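Local coordinates for iron transport multicopper oxidase FET3 (Saccharomyces cerevisiae, PDB 1ZPU), which oxidises ferrous to ferric iron with dioxygen through four bound copper ions, feeding the permease FTR1 in high-affinity iron uptake, at residues T242-F256 against Q269-A283. Residues are numbered along the deposited sequence; the frame is centred on the assembly and turned at random.
Sequences TKNDTDKNFAIMQKF and QLNATSYMVYNKTAA. With NAG (2-acetamido-2-deoxy-beta-D-glucopyranose), chain B; NAG (2-acetamido-2-deoxy-beta-D-glucopyranose), chain L; MAN (alpha-D-mannopyranose), chain H.
Tyr-278 reaches from the end of strand 271-277 into the loop of residues 242-248, where its OH accepts a nearly straight bond from Lys-243 N (2.9 Å, 165°) and also pairs with His-208. With CG anti to its carbonyl carbon (chi1 -76°), the ring comes obliquely against Phe-250, planes 64° apart and CE1 3.6 Å from Phe-250 CD1. Asn-249 grips the turn that follows: its OD1 takes Asn-279 N on an in-plane lone pair at 2.9 Å, with a weak bond from Tyr-278 N, while its ND2 gives in its amide plane to Asn-279 O at 3.0 Å and to Ala-283 O. Strands 250-256 and 271-277 are antiparallel neighbours in a mixed sheet of the second cupredoxin-like domain; between them Ile-252 crosses Met-276 at about a right angle, CG1 to CB 3.9 Å, and both touch Trp-180. On the opposite face Met-253 lies alongside Thr-273, and Lys-255 runs beside Asn-271, which carries an N-linked glycan, as does Asn-279. Replacing Tyr-278 by an alanine is likely to leave Lys-243 N and His-208 without their hydroxyl partner and to open a gap beside Phe-250. Both amide ends of Asn-249 are engaged, fixing its rotation and tying the glycan-bearing turn to the neighbouring strand.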
ATOM      1  N   THR A 242      -7.511  24.155 -16.544  1.00 69.17           N
ATOM      2  CA  THR A 242      -6.430  24.925 -17.144  1.00 68.94           C
ATOM      3  C   THR A 242      -6.867  26.351 -17.499  1.00 69.01           C
ATOM      4  O   THR A 242      -8.054  26.613 -17.696  1.00 69.02           O
ATOM      5  CB  THR A 242      -5.847  24.190 -18.383  1.00 68.85           C
ATOM      6  OG1 THR A 242      -6.850  24.068 -19.393  1.00 68.28           O
ATOM      7  CG2 THR A 242      -5.359  22.787 -18.003  1.00 68.53           C
ATOM      8  N   LYS A 243      -5.887  27.250 -17.575  1.00 68.93           N
ATOM      9  CA  LYS A 243      -6.091  28.670 -17.815  1.00 68.79           C
ATOM     10  C   LYS A 243      -6.380  28.975 -19.278  1.00 68.99           C
ATOM     11  O   LYS A 243      -6.206  28.116 -20.134  1.00 68.96           O
ATOM     12  CB  LYS A 243      -4.841  29.436 -17.380  1.00 68.39           C
ATOM     13  CG  LYS A 243      -4.286  28.983 -16.056  1.00 68.51           C
ATOM     14  CD  LYS A 243      -3.613  30.094 -15.266  1.00 68.37           C
ATOM     15  CE  LYS A 243      -3.371  29.605 -13.831  1.00 69.56           C
ATOM     16  NZ  LYS A 243      -3.116  30.680 -12.810  1.00 69.48           N
ATOM     17  N   ASN A 244      -6.811  30.208 -19.557  1.00 69.30           N
ATOM     18  CA  ASN A 244      -7.115  30.625 -20.921  1.00 69.46           C
ATOM     19  C   ASN A 244      -5.891  30.996 -21.752  1.00 69.55           C
ATOM     20  O   ASN A 244      -5.937  30.938 -22.982  1.00 69.55           O
ATOM     21  CB  ASN A 244      -8.163  31.739 -20.934  1.00 69.62           C
ATOM     22  CG  ASN A 244      -9.548  31.224 -20.586  1.00 70.25           C
ATOM     23  OD1 ASN A 244      -9.726  30.025 -20.358  1.00 71.06           O
ATOM     24  ND2 ASN A 244     -10.534  32.123 -20.535  1.00 70.51           N
ATOM     25  N   ASP A 245      -4.798  31.357 -21.085  1.00 69.68           N
ATOM     26  CA  ASP A 245      -3.570  31.751 -21.774  1.00 69.81           C
ATOM     27  C   ASP A 245      -2.642  30.586 -22.133  1.00 69.72           C
ATOM     28  O   ASP A 245      -2.288  29.748 -21.293  1.00 69.56           O
ATOM     29  CB  ASP A 245      -2.801  32.763 -20.938  1.00 70.03           C
ATOM     30  CG  ASP A 245      -3.528  34.072 -20.808  1.00 71.34           C
ATOM     31  OD1 ASP A 245      -3.580  34.594 -19.671  1.00 72.91           O
ATOM     32  OD2 ASP A 245      -4.046  34.583 -21.834  1.00 72.47           O
ATOM     33  N   THR A 246      -2.237  30.564 -23.394  1.00 69.76           N
ATOM     34  CA  THR A 246      -1.218  29.641 -23.867  1.00 69.89           C
ATOM     35  C   THR A 246       0.146  30.346 -23.820  1.00 69.75           C
ATOM     36  O   THR A 246       1.082  29.968 -24.509  1.00 70.02           O
ATOM     37  CB  THR A 246      -1.595  29.123 -25.281  1.00 70.21           C
ATOM     38  OG1 THR A 246      -2.786  28.335 -25.164  1.00 70.77           O
ATOM     39  CG2 THR A 246      -0.500  28.240 -25.894  1.00 70.81           C
ATOM     40  N   ASP A 247       0.259  31.363 -22.974  1.00 69.57           N
ATOM     41  CA  ASP A 247       1.452  32.194 -22.973  1.00 69.42           C
ATOM     42  C   ASP A 247       2.584  31.683 -22.065  1.00 69.22           C
ATOM     43  O   ASP A 247       3.753  31.827 -22.408  1.00 69.00           O
ATOM     44  CB  ASP A 247       1.098  33.668 -22.713  1.00 69.39           C
ATOM     45  CG  ASP A 247       0.979  33.998 -21.234  1.00 69.81           C
ATOM     46  OD1 ASP A 247       0.250  33.288 -20.501  1.00 69.72           O
ATOM     47  OD2 ASP A 247       1.621  34.982 -20.808  1.00 70.52           O
ATOM     48  N   LYS A 248       2.235  31.069 -20.937  1.00 69.26           N
ATOM     49  CA  LYS A 248       3.223  30.673 -19.930  1.00 69.41           C
ATOM     50  C   LYS A 248       3.180  29.182 -19.596  1.00 69.10           C
ATOM     51  O   LYS A 248       2.139  28.544 -19.703  1.00 69.14           O
ATOM     52  CB  LYS A 248       3.006  31.480 -18.653  1.00 69.43           C
ATOM     53  CG  LYS A 248       4.161  31.398 -17.683  1.00 70.48           C
ATOM     54  CD  LYS A 248       3.692  31.622 -16.257  1.00 72.23           C
ATOM     55  CE  LYS A 248       4.870  31.690 -15.295  1.00 73.06           C
ATOM     56  NZ  LYS A 248       5.566  33.005 -15.432  1.00 73.03           N
ATOM     57  N   ASN A 249       4.317  28.630 -19.186  1.00 68.79           N
ATOM     58  CA  ASN A 249       4.348  27.263 -18.647  1.00 68.36           C
ATOM     59  C   ASN A 249       4.498  27.232 -17.124  1.00 68.50           C
ATOM     60  O   ASN A 249       5.054  28.140 -16.510  1.00 68.54           O
ATOM     61  CB  ASN A 249       5.433  26.399 -19.305  1.00 67.83           C
ATOM     62  CG  ASN A 249       5.231  26.228 -20.800  1.00 66.70           C
ATOM     63  OD1 ASN A 249       4.138  25.934 -21.266  1.00 64.18           O
ATOM     64  ND2 ASN A 249       6.300  26.419 -21.558  1.00 66.28           N
ATOM     65  N   PHE A 250       4.002  26.163 -16.521  1.00 68.64           N
ATOM     66  CA  PHE A 250       3.914  26.077 -15.070  1.00 68.49           C
ATOM     67  C   PHE A 250       4.598  24.837 -14.515  1.00 68.62           C
ATOM     68  O   PHE A 250       4.655  23.799 -15.165  1.00 68.76           O
ATOM     69  CB  PHE A 250       2.456  26.083 -14.654  1.00 68.05           C
ATOM     70  CG  PHE A 250       1.736  27.336 -15.007  1.00 67.88           C
ATOM     71  CD1 PHE A 250       1.157  27.494 -16.263  1.00 67.18           C
ATOM     72  CD2 PHE A 250       1.622  28.370 -14.082  1.00 67.68           C
ATOM     73  CE1 PHE A 250       0.483  28.647 -16.584  1.00 65.78           C
ATOM     74  CE2 PHE A 250       0.945  29.523 -14.400  1.00 66.28           C
ATOM     75  CZ  PHE A 250       0.374  29.657 -15.653  1.00 66.73           C
ATOM     76  N   ALA A 251       5.110  24.960 -13.302  1.00 68.66           N
ATOM     77  CA  ALA A 251       5.860  23.884 -12.676  1.00 68.88           C
ATOM     78  C   ALA A 251       4.938  22.890 -11.970  1.00 69.08           C
ATOM     79  O   ALA A 251       4.056  23.295 -11.200  1.00 69.41           O
ATOM     80  CB  ALA A 251       6.842  24.464 -11.697  1.00 68.77           C
ATOM     81  N   ILE A 252       5.117  21.602 -12.266  1.00 68.97           N
ATOM     82  CA  ILE A 252       4.503  20.510 -11.509  1.00 68.78           C
ATOM     83  C   ILE A 252       5.555  20.092 -10.487  1.00 69.06           C
ATOM     84  O   ILE A 252       6.662  19.702 -10.842  1.00 69.19           O
ATOM     85  CB  ILE A 252       4.154  19.296 -12.410  1.00 68.82           C
ATOM     86  CG1 ILE A 252       3.171  19.678 -13.512  1.00 67.46           C
ATOM     87  CG2 ILE A 252       3.597  18.133 -11.576  1.00 69.04           C
ATOM     88  CD1 ILE A 252       3.118  18.664 -14.624  1.00 65.98           C
ATOM     89  N   MET A 253       5.209  20.186  -9.214  1.00 69.36           N
ATOM     90  CA  MET A 253       6.195  20.097  -8.150  1.00 69.35           C
ATOM     91  C   MET A 253       5.953  18.915  -7.221  1.00 69.20           C
ATOM     92  O   MET A 253       4.845  18.719  -6.734  1.00 69.30           O
ATOM     93  CB  MET A 253       6.149  21.394  -7.359  1.00 69.09           C
ATOM     94  CG  MET A 253       7.477  21.775  -6.751  1.00 70.63           C
ATOM     95  SD  MET A 253       8.655  22.497  -7.906  1.00 69.92           S
ATOM     96  CE  MET A 253       7.599  22.743  -9.303  1.00 70.11           C
ATOM     97  N   GLN A 254       6.992  18.125  -6.994  1.00 69.15           N
ATOM     98  CA  GLN A 254       6.950  17.079  -5.971  1.00 69.38           C
ATOM     99  C   GLN A 254       8.122  17.236  -4.972  1.00 69.27           C
ATOM    100  O   GLN A 254       9.249  17.582  -5.356  1.00 69.13           O
ATOM    101  CB  GLN A 254       6.843  15.666  -6.594  1.00 68.95           C
ATOM    102  CG  GLN A 254       8.076  15.120  -7.201  1.00 69.22           C
ATOM    103  CD  GLN A 254       7.819  13.945  -8.163  1.00 70.41           C
ATOM    104  OE1 GLN A 254       7.966  14.091  -9.375  1.00 72.41           O
ATOM    105  NE2 GLN A 254       7.483  12.772  -7.623  1.00 71.30           N
ATOM    106  N   LYS A 255       7.843  17.009  -3.691  1.00 69.11           N
ATOM    107  CA  LYS A 255       8.833  17.269  -2.648  1.00 69.25           C
ATOM    108  C   LYS A 255       8.895  16.116  -1.652  1.00 69.15           C
ATOM    109  O   LYS A 255       7.851  15.589  -1.265  1.00 69.18           O
ATOM    110  CB  LYS A 255       8.461  18.571  -1.925  1.00 69.28           C
ATOM    111  CG  LYS A 255       9.534  19.127  -1.025  1.00 69.19           C
ATOM    112  CD  LYS A 255       9.036  20.346  -0.274  1.00 69.44           C
ATOM    113  CE  LYS A 255      10.178  21.163   0.308  1.00 69.34           C
ATOM    114  NZ  LYS A 255      11.352  20.324   0.704  1.00 70.27           N
ATOM    115  N   PHE A 256      10.110  15.727  -1.257  1.00 69.00           N
ATOM    116  CA  PHE A 256      10.317  14.711  -0.226  1.00 69.14           C
ATOM    117  C   PHE A 256       9.687  15.161   1.088  1.00 69.46           C
ATOM    118  O   PHE A 256       9.708  16.357   1.419  1.00 70.01           O
ATOM    119  CB  PHE A 256      11.805  14.573   0.071  1.00 69.27           C
ATOM    120  CG  PHE A 256      12.508  13.484  -0.677  1.00 69.11           C
ATOM    121  CD1 PHE A 256      13.182  13.761  -1.856  1.00 68.87           C
ATOM    122  CD2 PHE A 256      12.587  12.201  -0.142  1.00 69.45           C
ATOM    123  CE1 PHE A 256      13.859  12.767  -2.517  1.00 69.78           C
ATOM    124  CE2 PHE A 256      13.270  11.194  -0.791  1.00 68.73           C
ATOM    125  CZ  PHE A 256      13.905  11.466  -1.984  1.00 69.29           C
ATOM    126  N   GLN A 269      18.575  16.040  -4.132  1.00 69.49           N
ATOM    127  CA  GLN A 269      17.535  16.959  -4.582  1.00 69.75           C
ATOM    128  C   GLN A 269      16.243  16.648  -3.849  1.00 69.48           C
ATOM    129  O   GLN A 269      15.561  15.680  -4.166  1.00 69.55           O
ATOM    130  CB  GLN A 269      17.345  16.876  -6.099  1.00 69.88           C
ATOM    131  CG  GLN A 269      18.510  17.461  -6.888  1.00 72.07           C
ATOM    132  CD  GLN A 269      18.746  18.951  -6.584  1.00 75.35           C
ATOM    133  OE1 GLN A 269      17.841  19.784  -6.743  1.00 77.59           O
ATOM    134  NE2 GLN A 269      19.958  19.286  -6.143  1.00 75.15           N
ATOM    135  N   LEU A 270      15.932  17.451  -2.839  1.00 69.35           N
ATOM    136  CA  LEU A 270      14.753  17.204  -2.024  1.00 69.11           C
ATOM    137  C   LEU A 270      13.478  17.527  -2.782  1.00 69.33           C
ATOM    138  O   LEU A 270      12.426  16.888  -2.565  1.00 69.58           O
ATOM    139  CB  LEU A 270      14.808  18.005  -0.732  1.00 69.05           C
ATOM    140  CG  LEU A 270      15.795  17.585   0.349  1.00 68.22           C
ATOM    141  CD1 LEU A 270      15.592  18.468   1.577  1.00 66.53           C
ATOM    142  CD2 LEU A 270      15.668  16.093   0.684  1.00 67.08           C
ATOM    143  N   ASN A 271      13.554  18.513  -3.668  1.00 69.24           N
ATOM    144  CA  ASN A 271      12.376  18.846  -4.457  1.00 69.39           C
ATOM    145  C   ASN A 271      12.606  18.820  -5.954  1.00 68.97           C
ATOM    146  O   ASN A 271      13.606  19.290  -6.426  1.00 69.37           O
ATOM    147  CB  ASN A 271      11.634  20.104  -3.937  1.00 69.21           C
ATOM    148  CG  ASN A 271      12.553  21.191  -3.463  1.00 69.64           C
ATOM    149  OD1 ASN A 271      13.331  21.707  -4.241  1.00 73.57           O
ATOM    150  ND2 ASN A 271      12.450  21.568  -2.185  1.00 69.93           N
ATOM    151  N   ALA A 272      11.679  18.222  -6.684  1.00 68.96           N
ATOM    152  CA  ALA A 272      11.839  17.956  -8.108  1.00 68.88           C
ATOM    153  C   ALA A 272      10.786  18.691  -8.939  1.00 69.01           C
ATOM    154  O   ALA A 272       9.616  18.753  -8.557  1.00 69.25           O
ATOM    155  CB  ALA A 272      11.761  16.492  -8.363  1.00 68.51           C
ATOM    156  N   THR A 273      11.213  19.253 -10.069  1.00 68.93           N
ATOM    157  CA  THR A 273      10.333  20.042 -10.934  1.00 68.66           C
ATOM    158  C   THR A 273      10.017  19.308 -12.232  1.00 68.76           C
ATOM    159  O   THR A 273      10.918  18.836 -12.930  1.00 68.64           O
ATOM    160  CB  THR A 273      10.954  21.422 -11.336  1.00 68.52           C
ATOM    161  OG1 THR A 273      11.411  22.144 -10.185  1.00 68.28           O
ATOM    162  CG2 THR A 273       9.964  22.258 -12.108  1.00 67.26           C
ATOM    163  N   SER A 274       8.730  19.236 -12.550  1.00 68.76           N
ATOM    164  CA  SER A 274       8.262  18.806 -13.862  1.00 69.01           C
ATOM    165  C   SER A 274       7.474  19.934 -14.529  1.00 69.09           C
ATOM    166  O   SER A 274       7.306  21.008 -13.948  1.00 69.11           O
ATOM    167  CB  SER A 274       7.412  17.552 -13.761  1.00 69.17           C
ATOM    168  OG  SER A 274       8.227  16.398 -13.846  1.00 70.03           O
ATOM    169  N   TYR A 275       6.996  19.705 -15.749  1.00 68.92           N
ATOM    170  CA  TYR A 275       6.494  20.807 -16.551  1.00 68.88           C
ATOM    171  C   TYR A 275       5.078  20.645 -17.057  1.00 68.82           C
ATOM    172  O   TYR A 275       4.782  19.758 -17.846  1.00 68.76           O
ATOM    173  CB  TYR A 275       7.411  21.063 -17.747  1.00 68.96           C
ATOM    174  CG  TYR A 275       8.861  20.895 -17.419  1.00 69.37           C
ATOM    175  CD1 TYR A 275       9.607  19.879 -18.015  1.00 68.62           C
ATOM    176  CD2 TYR A 275       9.488  21.733 -16.494  1.00 68.84           C
ATOM    177  CE1 TYR A 275      10.934  19.705 -17.714  1.00 68.13           C
ATOM    178  CE2 TYR A 275      10.819  21.566 -16.185  1.00 69.05           C
ATOM    179  CZ  TYR A 275      11.536  20.542 -16.800  1.00 69.31           C
ATOM    180  OH  TYR A 275      12.868  20.363 -16.505  1.00 70.50           O
ATOM    181  N   MET A 276       4.211  21.542 -16.609  1.00 68.78           N
ATOM    182  CA  MET A 276       2.916  21.731 -17.244  1.00 68.84           C
ATOM    183  C   MET A 276       3.084  22.730 -18.401  1.00 68.85           C
ATOM    184  O   MET A 276       3.286  23.939 -18.190  1.00 68.67           O
ATOM    185  CB  MET A 276       1.877  22.207 -16.234  1.00 68.51           C
ATOM    186  CG  MET A 276       0.474  22.211 -16.759  1.00 68.09           C
ATOM    187  SD  MET A 276      -0.647  22.665 -15.438  1.00 69.52           S
ATOM    188  CE  MET A 276      -2.150  23.020 -16.341  1.00 69.51           C
ATOM    189  N   VAL A 277       3.017  22.196 -19.619  1.00 68.73           N
ATOM    190  CA  VAL A 277       3.356  22.941 -20.822  1.00 68.64           C
ATOM    191  C   VAL A 277       2.124  23.388 -21.615  1.00 68.77           C
ATOM    192  O   VAL A 277       1.435  22.575 -22.225  1.00 68.94           O
ATOM    193  CB  VAL A 277       4.301  22.127 -21.747  1.00 68.23           C
ATOM    194  CG1 VAL A 277       4.696  22.942 -22.938  1.00 67.68           C
ATOM    195  CG2 VAL A 277       5.545  21.668 -21.002  1.00 68.28           C
ATOM    196  N   TYR A 278       1.857  24.688 -21.603  1.00 68.73           N
ATOM    197  CA  TYR A 278       0.801  25.260 -22.419  1.00 68.60           C
ATOM    198  C   TYR A 278       1.391  25.632 -23.764  1.00 68.64           C
ATOM    199  O   TYR A 278       0.708  25.578 -24.775  1.00 68.76           O
ATOM    200  CB  TYR A 278       0.215  26.516 -21.768  1.00 68.38           C
ATOM    201  CG  TYR A 278      -0.734  26.308 -20.604  1.00 67.81           C
ATOM    202  CD1 TYR A 278      -0.272  25.867 -19.367  1.00 67.30           C
ATOM    203  CD2 TYR A 278      -2.085  26.619 -20.725  1.00 67.77           C
ATOM    204  CE1 TYR A 278      -1.135  25.702 -18.301  1.00 67.47           C
ATOM    205  CE2 TYR A 278      -2.957  26.467 -19.659  1.00 67.79           C
ATOM    206  CZ  TYR A 278      -2.476  26.008 -18.451  1.00 67.88           C
ATOM    207  OH  TYR A 278      -3.339  25.856 -17.393  1.00 67.77           O
ATOM    208  N   ASN A 279       2.661  26.023 -23.759  1.00 68.61           N
ATOM    209  CA  ASN A 279       3.339  26.501 -24.955  1.00 68.63           C
ATOM    210  C   ASN A 279       4.653  25.750 -25.168  1.00 68.88           C
ATOM    211  O   ASN A 279       5.587  25.857 -24.370  1.00 68.98           O
ATOM    212  CB  ASN A 279       3.582  28.007 -24.853  1.00 68.40           C
ATOM    213  CG  ASN A 279       4.110  28.601 -26.132  1.00 67.81           C
ATOM    214  OD1 ASN A 279       4.630  27.892 -26.995  1.00 67.46           O
ATOM    215  ND2 ASN A 279       3.952  29.918 -26.270  1.00 67.69           N
ATOM    216  N   LYS A 280       4.709  24.983 -26.249  1.00 69.13           N
ATOM    217  CA  LYS A 280       5.825  24.068 -26.504  1.00 69.38           C
ATOM    218  C   LYS A 280       7.127  24.789 -26.775  1.00 69.20           C
ATOM    219  O   LYS A 280       8.195  24.186 -26.785  1.00 69.24           O
ATOM    220  CB  LYS A 280       5.504  23.156 -27.683  1.00 69.44           C
ATOM    221  CG  LYS A 280       4.543  22.030 -27.333  1.00 70.89           C
ATOM    222  CD  LYS A 280       4.920  20.728 -28.048  1.00 73.43           C
ATOM    223  CE  LYS A 280       4.671  20.833 -29.539  1.00 74.56           C
ATOM    224  NZ  LYS A 280       3.307  21.396 -29.789  1.00 75.00           N
ATOM    225  N   THR A 281       7.027  26.096 -26.952  1.00 69.02           N
ATOM    226  CA  THR A 281       8.103  26.875 -27.489  1.00 68.59           C
ATOM    227  C   THR A 281       8.607  27.863 -26.434  1.00 68.50           C
ATOM    228  O   THR A 281       9.722  28.376 -26.526  1.00 68.39           O
ATOM    229  CB  THR A 281       7.574  27.488 -28.783  1.00 68.32           C
ATOM    230  OG1 THR A 281       8.379  27.049 -29.873  1.00 69.05           O
ATOM    231  CG2 THR A 281       7.457  28.975 -28.726  1.00 68.07           C
ATOM    232  N   ALA A 282       7.793  28.061 -25.401  1.00 68.50           N
ATOM    233  CA  ALA A 282       8.112  28.986 -24.325  1.00 68.80           C
ATOM    234  C   ALA A 282       9.146  28.422 -23.334  1.00 68.93           C
ATOM    235  O   ALA A 282       9.571  27.277 -23.453  1.00 68.98           O
ATOM    236  CB  ALA A 282       6.834  29.417 -23.616  1.00 68.78           C
ATOM    237  N   ALA A 283       9.551  29.251 -22.375  1.00 69.08           N
ATOM    238  CA  ALA A 283      10.530  28.887 -21.368  1.00 69.01           C
ATOM    239  C   ALA A 283      10.004  27.764 -20.505  1.00 69.23           C
ATOM    240  O   ALA A 283       8.864  27.824 -20.045  1.00 69.32           O
ATOM    241  CB  ALA A 283      10.848  30.095 -20.509  1.00 68.90           C
TER
HETATM  242  C1  NAG B2014       4.911  30.588 -27.113  1.00 67.84           C
HETATM  243  C2  NAG B2014       4.035  31.357 -28.104  1.00 68.57           C
HETATM  244  C3  NAG B2014       4.901  32.248 -28.981  1.00 68.34           C
HETATM  245  C4  NAG B2014       5.701  33.193 -28.086  1.00 67.83           C
HETATM  246  C5  NAG B2014       6.505  32.346 -27.103  1.00 67.36           C
HETATM  247  C6  NAG B2014       7.299  33.174 -26.112  1.00 67.59           C
HETATM  248  C7  NAG B2014       1.915  30.502 -28.910  1.00 71.44           C
HETATM  249  C8  NAG B2014       1.269  30.574 -30.262  1.00 71.50           C
HETATM  250  N2  NAG B2014       3.249  30.454 -28.922  1.00 69.96           N
HETATM  251  O3  NAG B2014       4.091  32.946 -29.901  1.00 68.96           O
HETATM  252  O4  NAG B2014       6.574  33.981 -28.864  1.00 67.05           O
HETATM  253  O5  NAG B2014       5.645  31.524 -26.354  1.00 67.05           O
HETATM  254  O6  NAG B2014       8.250  32.304 -25.549  1.00 67.84           O
HETATM  255  O7  NAG B2014       1.220  30.493 -27.877  1.00 72.46           O
HETATM  256  C1  NAG L   1      12.628  23.009  -1.949  1.00 67.22           C
HETATM  257  C2  NAG L   1      13.711  24.080  -1.969  1.00 66.60           C
HETATM  258  C3  NAG L   1      13.656  25.045  -0.777  1.00 67.08           C
HETATM  259  C4  NAG L   1      12.303  25.710  -0.672  1.00 66.85           C
HETATM  260  C5  NAG L   1      11.304  24.558  -0.569  1.00 67.13           C
HETATM  261  C6  NAG L   1       9.874  25.083  -0.482  1.00 66.21           C
HETATM  262  C7  NAG L   1      15.968  23.879  -2.870  1.00 69.37           C
HETATM  263  C8  NAG L   1      15.575  24.556  -4.154  1.00 70.24           C
HETATM  264  N2  NAG L   1      15.007  23.458  -2.034  1.00 67.71           N
HETATM  265  O3  NAG L   1      14.591  26.087  -0.920  1.00 67.33           O
HETATM  266  O4  NAG L   1      12.334  26.555   0.464  1.00 69.15           O
HETATM  267  O5  NAG L   1      11.393  23.665  -1.692  1.00 67.83           O
HETATM  268  O6  NAG L   1       9.520  25.657  -1.720  1.00 64.84           O
HETATM  269  O7  NAG L   1      17.168  23.739  -2.632  1.00 68.60           O
HETATM  270  C1  MAN H   5      22.552  14.175  -8.239  1.00 72.21           C
HETATM  271  C2  MAN H   5      21.137  14.581  -7.847  1.00 70.68           C
HETATM  272  C3  MAN H   5      20.743  13.991  -6.500  1.00 71.97           C
HETATM  273  C4  MAN H   5      21.044  12.500  -6.475  1.00 72.60           C
HETATM  274  C5  MAN H   5      22.497  12.246  -6.811  1.00 72.41           C
HETATM  275  C6  MAN H   5      22.754  10.752  -6.855  1.00 72.66           C
HETATM  276  O2  MAN H   5      20.242  14.088  -8.805  1.00 67.50           O
HETATM  277  O3  MAN H   5      19.363  14.176  -6.274  1.00 72.45           O
HETATM  278  O4  MAN H   5      20.762  11.975  -5.207  1.00 73.79           O
HETATM  279  O5  MAN H   5      22.757  12.782  -8.089  1.00 72.85           O
HETATM  280  O6  MAN H   5      24.071  10.563  -7.316  1.00 75.35           O